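PDB 6F74: alcohol oxidase from Myceliophthora thermophila, which binds FAD and probably uses it to oxidise its substrate at the expense of oxygen, as a flavoprotein of the VAO type. Local coordinates for residues T27-W39 against D586-K598. Sequence-based numbering, arbitrary orientation.
Sequences TPKCRCTPGEACW and DFIERPDGPLCRK. With NAG (2-acetamido-2-deoxy-beta-D-glucopyranose), chain E.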
ATOM      1  N   THR A  27      12.044  -0.767  33.781  1.00 23.80           N
ATOM      2  CA  THR A  27      10.675  -0.573  33.148  1.00 23.07           C
ATOM      3  C   THR A  27      10.405  -1.778  32.189  1.00 22.73           C
ATOM      4  O   THR A  27      11.377  -2.362  31.729  1.00 23.04           O
ATOM      5  CB  THR A  27      10.435   0.895  32.582  1.00 22.94           C
ATOM      6  OG1 THR A  27      10.768   1.033  31.178  1.00 22.79           O
ATOM      7  CG2 THR A  27      11.121   1.965  33.467  1.00 23.51           C
ATOM      8  N   PRO A  28       9.140  -2.268  32.109  1.00 22.23           N
ATOM      9  CA  PRO A  28       9.027  -3.617  31.599  1.00 22.13           C
ATOM     10  C   PRO A  28       9.304  -3.707  30.098  1.00 21.93           C
ATOM     11  O   PRO A  28       8.957  -2.818  29.319  1.00 21.62           O
ATOM     12  CB  PRO A  28       7.600  -4.015  31.947  1.00 21.73           C
ATOM     13  CG  PRO A  28       6.846  -2.743  32.176  1.00 21.48           C
ATOM     14  CD  PRO A  28       7.825  -1.659  32.406  1.00 21.83           C
ATOM     15  N   LYS A  29       9.944  -4.802  29.718  1.00 22.17           N
ATOM     16  CA  LYS A  29      10.331  -5.021  28.337  1.00 22.08           C
ATOM     17  C   LYS A  29       9.146  -5.393  27.459  1.00 21.50           C
ATOM     18  O   LYS A  29       9.138  -5.019  26.269  1.00 21.26           O
ATOM     19  CB  LYS A  29      11.451  -6.050  28.260  1.00 22.63           C
ATOM     20  CG  LYS A  29      12.799  -5.399  28.571  1.00 23.21           C
ATOM     21  CD  LYS A  29      13.919  -6.396  28.821  1.00 23.91           C
ATOM     22  CE  LYS A  29      15.047  -6.240  27.822  1.00 24.26           C
ATOM     23  NZ  LYS A  29      16.231  -6.979  28.305  1.00 25.10           N
ATOM     24  N   CYS A  30       8.126  -6.045  28.052  1.00 21.32           N
ATOM     25  CA  CYS A  30       6.980  -6.514  27.312  1.00 20.88           C
ATOM     26  C   CYS A  30       5.745  -5.688  27.618  1.00 20.49           C
ATOM     27  O   CYS A  30       5.469  -5.370  28.788  1.00 20.59           O
ATOM     28  CB  CYS A  30       6.689  -7.973  27.646  1.00 21.08           C
ATOM     29  SG  CYS A  30       8.098  -9.064  27.330  1.00 21.68           S
ATOM     30  N   ARG A  31       4.986  -5.391  26.586  1.00 20.08           N
ATOM     31  CA  ARG A  31       3.680  -4.803  26.755  1.00 19.76           C
ATOM     32  C   ARG A  31       2.714  -5.805  27.410  1.00 19.76           C
ATOM     33  O   ARG A  31       2.830  -7.036  27.217  1.00 19.91           O
ATOM     34  CB  ARG A  31       3.116  -4.331  25.398  1.00 19.40           C
ATOM     35  CG  ARG A  31       3.731  -3.023  24.866  1.00 19.39           C
ATOM     36  CD  ARG A  31       5.135  -3.168  24.333  1.00 19.64           C
ATOM     37  NE  ARG A  31       5.551  -1.978  23.553  1.00 19.62           N
ATOM     38  CZ  ARG A  31       6.524  -1.115  23.861  1.00 19.94           C
ATOM     39  NH1 ARG A  31       7.265  -1.228  24.950  1.00 20.32           N
ATOM     40  NH2 ARG A  31       6.764  -0.103  23.037  1.00 19.95           N
ATOM     41  N   CYS A  32       1.791  -5.254  28.185  1.00 19.67           N
ATOM     42  CA  CYS A  32       0.721  -6.009  28.836  1.00 19.70           C
ATOM     43  C   CYS A  32      -0.392  -6.399  27.850  1.00 19.44           C
ATOM     44  O   CYS A  32      -0.779  -5.606  27.006  1.00 19.18           O
ATOM     45  CB  CYS A  32       0.124  -5.176  29.978  1.00 19.73           C
ATOM     46  SG  CYS A  32      -0.913  -6.104  31.082  1.00 19.92           S
ATOM     47  N   THR A  33      -0.919  -7.617  28.003  1.00 19.59           N
ATOM     48  CA  THR A  33      -1.942  -8.161  27.114  1.00 19.45           C
ATOM     49  C   THR A  33      -3.142  -8.655  27.895  1.00 19.60           C
ATOM     50  O   THR A  33      -3.063  -8.785  29.099  1.00 19.83           O
ATOM     51  CB  THR A  33      -1.349  -9.300  26.249  1.00 19.58           C
ATOM     52  OG1 THR A  33      -0.797 -10.320  27.091  1.00 19.99           O
ATOM     53  CG2 THR A  33      -0.242  -8.728  25.355  1.00 19.44           C
ATOM     54  N   PRO A  34      -4.286  -8.873  27.235  1.00 19.52           N
ATOM     55  CA  PRO A  34      -5.501  -9.335  27.941  1.00 19.73           C
ATOM     56  C   PRO A  34      -5.299 -10.614  28.733  1.00 20.15           C
ATOM     57  O   PRO A  34      -4.540 -11.492  28.309  1.00 20.30           O
ATOM     58  CB  PRO A  34      -6.483  -9.582  26.803  1.00 19.65           C
ATOM     59  CG  PRO A  34      -6.108  -8.573  25.806  1.00 19.29           C
ATOM     60  CD  PRO A  34      -4.607  -8.536  25.839  1.00 19.25           C
ATOM     61  N   GLY A  35      -5.946 -10.697  29.881  1.00 20.38           N
ATOM     62  CA  GLY A  35      -5.859 -11.877  30.734  1.00 20.85           C
ATOM     63  C   GLY A  35      -4.717 -11.804  31.726  1.00 21.00           C
ATOM     64  O   GLY A  35      -4.704 -12.542  32.702  1.00 21.41           O
ATOM     65  N   GLU A  36      -3.745 -10.925  31.501  1.00 20.73           N
ATOM     66  CA  GLU A  36      -2.645 -10.819  32.444  1.00 20.94           C
ATOM     67  C   GLU A  36      -3.083 -10.017  33.667  1.00 20.96           C
ATOM     68  O   GLU A  36      -4.068  -9.269  33.621  1.00 20.74           O
ATOM     69  CB  GLU A  36      -1.434 -10.189  31.779  1.00 20.74           C
ATOM     70  CG  GLU A  36      -0.908 -10.968  30.586  1.00 20.75           C
ATOM     71  CD  GLU A  36       0.510 -10.565  30.241  1.00 20.76           C
ATOM     72  OE1 GLU A  36       1.457 -11.019  30.938  1.00 21.15           O
ATOM     73  OE2 GLU A  36       0.678  -9.764  29.302  1.00 20.42           O
ATOM     74  N   ALA A  37      -2.349 -10.203  34.758  1.00 21.28           N
ATOM     75  CA  ALA A  37      -2.549  -9.459  35.997  1.00 21.37           C
ATOM     76  C   ALA A  37      -2.432  -7.929  35.797  1.00 21.02           C
ATOM     77  O   ALA A  37      -3.187  -7.162  36.392  1.00 20.98           O
ATOM     78  CB  ALA A  37      -1.542  -9.929  37.041  1.00 21.80           C
ATOM     79  N   CYS A  38      -1.504  -7.501  34.949  1.00 20.84           N
ATOM     80  CA  CYS A  38      -1.307  -6.073  34.648  1.00 20.59           C
ATOM     81  C   CYS A  38      -2.401  -5.408  33.781  1.00 20.24           C
ATOM     82  O   CYS A  38      -2.487  -4.180  33.693  1.00 20.11           O
ATOM     83  CB  CYS A  38       0.079  -5.863  34.001  1.00 20.58           C
ATOM     84  SG  CYS A  38       0.388  -6.879  32.550  1.00 20.46           S
ATOM     85  N   TRP A  39      -3.219  -6.212  33.120  1.00 20.15           N
ATOM     86  CA  TRP A  39      -4.253  -5.699  32.222  1.00 19.89           C
ATOM     87  C   TRP A  39      -5.295  -4.977  33.048  1.00 19.98           C
ATOM     88  O   TRP A  39      -5.752  -5.519  34.030  1.00 20.23           O
ATOM     89  CB  TRP A  39      -4.882  -6.843  31.426  1.00 19.88           C
ATOM     90  CG  TRP A  39      -5.818  -6.424  30.335  1.00 19.65           C
ATOM     91  CD1 TRP A  39      -7.172  -6.466  30.368  1.00 19.73           C
ATOM     92  CD2 TRP A  39      -5.457  -5.929  29.028  1.00 19.36           C
ATOM     93  NE1 TRP A  39      -7.695  -6.017  29.183  1.00 19.52           N
ATOM     94  CE2 TRP A  39      -6.667  -5.671  28.341  1.00 19.28           C
ATOM     95  CE3 TRP A  39      -4.230  -5.665  28.383  1.00 19.22           C
ATOM     96  CZ2 TRP A  39      -6.699  -5.171  27.038  1.00 19.04           C
ATOM     97  CZ3 TRP A  39      -4.247  -5.168  27.091  1.00 18.98           C
ATOM     98  CH2 TRP A  39      -5.483  -4.915  26.423  1.00 18.87           C
ATOM     99  N   ASP A 586      14.530  -4.110  17.041  1.00 22.18           N
ATOM    100  CA  ASP A 586      14.841  -4.037  18.457  1.00 22.49           C
ATOM    101  C   ASP A 586      13.786  -4.679  19.336  1.00 22.13           C
ATOM    102  O   ASP A 586      13.979  -4.761  20.572  1.00 22.39           O
ATOM    103  CB  ASP A 586      15.095  -2.585  18.887  1.00 22.63           C
ATOM    104  CG  ASP A 586      16.414  -2.074  18.386  1.00 23.25           C
ATOM    105  OD1 ASP A 586      17.270  -2.909  18.002  1.00 23.67           O
ATOM    106  OD2 ASP A 586      16.588  -0.843  18.320  1.00 23.36           O
ATOM    107  N   PHE A 587      12.692  -5.138  18.728  1.00 21.59           N
ATOM    108  CA  PHE A 587      11.618  -5.851  19.408  1.00 21.29           C
ATOM    109  C   PHE A 587      11.362  -7.236  18.806  1.00 21.28           C
ATOM    110  O   PHE A 587      11.788  -7.539  17.679  1.00 21.37           O
ATOM    111  CB  PHE A 587      10.345  -5.040  19.327  1.00 20.70           C
ATOM    112  CG  PHE A 587      10.275  -3.910  20.306  1.00 20.72           C
ATOM    113  CD1 PHE A 587      11.043  -2.802  20.180  1.00 20.97           C
ATOM    114  CD2 PHE A 587       9.376  -3.965  21.370  1.00 20.53           C
ATOM    115  CE1 PHE A 587      10.941  -1.766  21.100  1.00 21.05           C
ATOM    116  CE2 PHE A 587       9.254  -2.942  22.272  1.00 20.58           C
ATOM    117  CZ  PHE A 587      10.027  -1.862  22.149  1.00 20.84           C
ATOM    118  N   ILE A 588      10.649  -8.060  19.568  1.00 21.22           N
ATOM    119  CA  ILE A 588      10.123  -9.333  19.103  1.00 21.20           C
ATOM    120  C   ILE A 588       8.605  -9.273  19.182  1.00 20.66           C
ATOM    121  O   ILE A 588       8.044  -9.119  20.270  1.00 20.58           O
ATOM    122  CB  ILE A 588      10.649 -10.519  19.952  1.00 21.77           C
ATOM    123  CG1 ILE A 588      12.176 -10.553  19.915  1.00 22.40           C
ATOM    124  CG2 ILE A 588      10.082 -11.863  19.436  1.00 21.84           C
ATOM    125  CD1 ILE A 588      12.796 -11.510  20.922  1.00 23.06           C
ATOM    126  N   GLU A 589       7.964  -9.377  18.018  1.00 20.34           N
ATOM    127  CA  GLU A 589       6.523  -9.460  17.907  1.00 19.93           C
ATOM    128  C   GLU A 589       6.112 -10.931  17.859  1.00 20.15           C
ATOM    129  O   GLU A 589       6.813 -11.792  17.294  1.00 20.50           O
ATOM    130  CB  GLU A 589       6.004  -8.748  16.671  1.00 19.53           C
ATOM    131  CG  GLU A 589       4.516  -8.518  16.726  1.00 19.14           C
ATOM    132  CD  GLU A 589       3.878  -7.942  15.469  1.00 18.80           C
ATOM    133  OE1 GLU A 589       4.516  -7.860  14.386  1.00 18.83           O
ATOM    134  OE2 GLU A 589       2.704  -7.560  15.568  1.00 18.54           O
ATOM    135  N   ARG A 590       4.989 -11.228  18.503  1.00 20.01           N
ATOM    136  CA  ARG A 590       4.390 -12.540  18.435  1.00 20.23           C
ATOM    137  C   ARG A 590       2.981 -12.344  17.889  1.00 19.83           C
ATOM    138  O   ARG A 590       2.383 -11.271  18.062  1.00 19.46           O
ATOM    139  CB  ARG A 590       4.367 -13.208  19.825  1.00 20.59           C
ATOM    140  CG  ARG A 590       5.743 -13.521  20.410  1.00 21.10           C
ATOM    141  CD  ARG A 590       5.665 -13.989  21.856  1.00 21.43           C
ATOM    142  NE  ARG A 590       4.959 -15.254  21.969  1.00 21.73           N
ATOM    143  CZ  ARG A 590       4.395 -15.742  23.071  1.00 21.94           C
ATOM    144  NH1 ARG A 590       4.442 -15.082  24.252  1.00 21.88           N
ATOM    145  NH2 ARG A 590       3.787 -16.925  22.990  1.00 22.29           N
ATOM    146  N   PRO A 591       2.449 -13.375  17.213  1.00 19.99           N
ATOM    147  CA  PRO A 591       1.051 -13.316  16.782  1.00 19.72           C
ATOM    148  C   PRO A 591       0.068 -13.605  17.929  1.00 19.81           C
ATOM    149  O   PRO A 591      -1.107 -13.267  17.808  1.00 19.59           O
ATOM    150  CB  PRO A 591       0.978 -14.453  15.756  1.00 20.00           C
ATOM    151  CG  PRO A 591       1.924 -15.477  16.291  1.00 20.55           C
ATOM    152  CD  PRO A 591       3.088 -14.643  16.806  1.00 20.49           C
ATOM    153  N   ASP A 592       0.548 -14.246  19.002  1.00 20.19           N
ATOM    154  CA  ASP A 592      -0.277 -14.741  20.083  1.00 20.40           C
ATOM    155  C   ASP A 592       0.289 -14.511  21.494  1.00 20.55           C
ATOM    156  O   ASP A 592      -0.113 -15.187  22.456  1.00 20.88           O
ATOM    157  CB  ASP A 592      -0.550 -16.254  19.841  1.00 20.92           C
ATOM    158  CG  ASP A 592       0.717 -17.099  19.763  1.00 21.41           C
ATOM    159  OD1 ASP A 592       1.853 -16.562  19.748  1.00 21.34           O
ATOM    160  OD2 ASP A 592       0.550 -18.337  19.657  1.00 21.93           O
ATOM    161  N   GLY A 593       1.199 -13.561  21.628  1.00 20.36           N
ATOM    162  CA  GLY A 593       1.732 -13.188  22.942  1.00 20.49           C
ATOM    163  C   GLY A 593       2.203 -11.759  22.997  1.00 20.15           C
ATOM    164  O   GLY A 593       2.102 -11.059  22.002  1.00 19.81           O
ATOM    165  N   PRO A 594       2.682 -11.304  24.173  1.00 20.28           N
ATOM    166  CA  PRO A 594       3.166  -9.924  24.333  1.00 20.06           C
ATOM    167  C   PRO A 594       4.291  -9.565  23.367  1.00 20.07           C
ATOM    168  O   PRO A 594       5.118 -10.411  23.007  1.00 20.41           O
ATOM    169  CB  PRO A 594       3.692  -9.901  25.765  1.00 20.38           C
ATOM    170  CG  PRO A 594       2.764 -10.852  26.480  1.00 20.54           C
ATOM    171  CD  PRO A 594       2.555 -11.974  25.482  1.00 20.64           C
ATOM    172  N   LEU A 595       4.235  -8.320  22.884  1.00 19.75           N
ATOM    173  CA  LEU A 595       5.307  -7.669  22.176  1.00 19.80           C
ATOM    174  C   LEU A 595       6.363  -7.321  23.198  1.00 20.16           C
ATOM    175  O   LEU A 595       6.029  -6.772  24.256  1.00 20.15           O
ATOM    176  CB  LEU A 595       4.777  -6.398  21.490  1.00 19.40           C
ATOM    177  CG  LEU A 595       5.770  -5.427  20.850  1.00 19.47           C
ATOM    178  CD1 LEU A 595       6.536  -6.143  19.738  1.00 19.61           C
ATOM    179  CD2 LEU A 595       5.079  -4.153  20.359  1.00 19.15           C
ATOM    180  N   CYS A 596       7.622  -7.649  22.911  1.00 20.55           N
ATOM    181  CA  CYS A 596       8.717  -7.409  23.855  1.00 21.01           C
ATOM    182  C   CYS A 596       9.914  -6.750  23.218  1.00 21.25           C
ATOM    183  O   CYS A 596      10.218  -7.003  22.059  1.00 21.23           O
ATOM    184  CB  CYS A 596       9.192  -8.725  24.512  1.00 21.51           C
ATOM    185  SG  CYS A 596       7.938  -9.655  25.365  1.00 21.41           S
ATOM    186  N   ARG A 597      10.599  -5.912  24.000  1.00 21.53           N
ATOM    187  CA  ARG A 597      11.913  -5.401  23.633  1.00 21.95           C
ATOM    188  C   ARG A 597      12.928  -6.518  23.775  1.00 22.55           C
ATOM    189  O   ARG A 597      12.884  -7.261  24.738  1.00 22.79           O
ATOM    190  CB  ARG A 597      12.281  -4.221  24.526  1.00 22.16           C
ATOM    191  CG  ARG A 597      13.336  -3.285  23.934  1.00 22.50           C
ATOM    192  CD  ARG A 597      13.243  -1.820  24.459  1.00 22.52           C
ATOM    193  NE  ARG A 597      12.490  -1.743  25.721  1.00 22.39           N
ATOM    194  CZ  ARG A 597      13.021  -1.566  26.938  1.00 22.84           C
ATOM    195  NH1 ARG A 597      14.365  -1.358  27.132  1.00 23.52           N
ATOM    196  NH2 ARG A 597      12.205  -1.587  28.016  1.00 22.67           N
ATOM    197  N   LYS A 598      13.848  -6.609  22.827  1.00 22.84           N
ATOM    198  CA  LYS A 598      14.979  -7.545  22.943  1.00 23.55           C
ATOM    199  C   LYS A 598      15.814  -7.167  24.135  1.00 24.13           C
ATOM    200  O   LYS A 598      15.928  -5.945  24.456  1.00 24.08           O
ATOM    201  CB  LYS A 598      15.859  -7.524  21.713  1.00 23.82           C
ATOM    202  CG  LYS A 598      15.162  -8.037  20.477  1.00 23.36           C
ATOM    203  CD  LYS A 598      16.124  -8.320  19.346  1.00 23.75           C
ATOM    204  CE  LYS A 598      15.388  -8.963  18.198  1.00 23.34           C
ATOM    205  NZ  LYS A 598      15.994  -8.683  16.855  1.00 23.43           N
ATOM    206  OXT LYS A 598      16.328  -8.109  24.769  1.00 24.67           O
TER
HETATM  207  C1  NAG E   2       0.731 -19.629  16.250  1.00 18.62           C
HETATM  208  C2  NAG E   2       0.556 -20.992  16.916  1.00 19.80           C
HETATM  209  C3  NAG E   2       1.551 -21.181  18.061  1.00 20.05           C
HETATM  210  C4  NAG E   2       2.966 -20.973  17.570  1.00 20.78           C
HETATM  211  C5  NAG E   2       3.072 -19.580  16.948  1.00 20.78           C
HETATM  212  C6  NAG E   2       4.468 -19.376  16.380  1.00 21.54           C
HETATM  213  C7  NAG E   2      -1.767 -21.819  16.775  1.00 20.96           C
HETATM  214  C8  NAG E   2      -3.106 -21.888  17.452  1.00 21.04           C
HETATM  215  N2  NAG E   2      -0.804 -21.151  17.411  1.00 20.67           N
HETATM  216  O3  NAG E   2       1.424 -22.487  18.615  1.00 21.32           O
HETATM  217  O4  NAG E   2       3.904 -21.137  18.647  1.00 21.29           O
HETATM  218  O5  NAG E   2       2.099 -19.400  15.900  1.00 19.73           O
HETATM  219  O6  NAG E   2       4.574 -18.058  15.825  1.00 23.57           O
HETATM  220  O7  NAG E   2      -1.586 -22.330  15.694  1.00 22.76           O
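Cys30 and Cys596 join the two ends of the modelled chain by a disulfide, SG to SG 2.1 Å. The bond ties the N-terminal segment to the C-terminal beta hairpin of strands 587-588 and 596-597. Backbone bonds from Arg597 N to Lys29 O (2.8 Å) and from Arg31 N to Leu595 O flank it, and Cys30 forms a single beta bridge with Cys596.

Arg31 bends at chi2 (74°) and runs beside Leu595, both side chains pointing the same way. Its guanidinium then meets Phe587. CE2 of the ring stands over the centre of the guanidinium face, 3.6 Å from Arg31 CZ. The two planes are 66° apart, and Arg31 NH1 lies in the ring plane at its edge, so this is no flat stack. Outside the segments, Arg31 NH2 donates to Asp573 O, which helps fix the turn of the group. With Arg31 replaced by an alanine, the CE2 corner of Phe587 would probably be uncovered and Asp573 O would lose this donor.

Arg597 and Lys29 cross at about a right angle. Lys29 CG lies over one guanidinium face of Arg597, 3.9 Å from NH2 and off towards the rim. Lys29 NZ makes a long salt bridge of 3.7 Å to OXT of Lys598, the C-terminal carboxylate.

On the far side of the disulfide, Pro594 packs against Cys30 CB. Pro594 CB also lies 3.3 Å from Arg31 O. Its CG touches Thr33 OG1 and Glu36 OE2. That carboxylate oxygen takes two bonds from Thr33, one from N and a shorter one from OG1 at 2.7 Å, which comes from above the carboxylate plane.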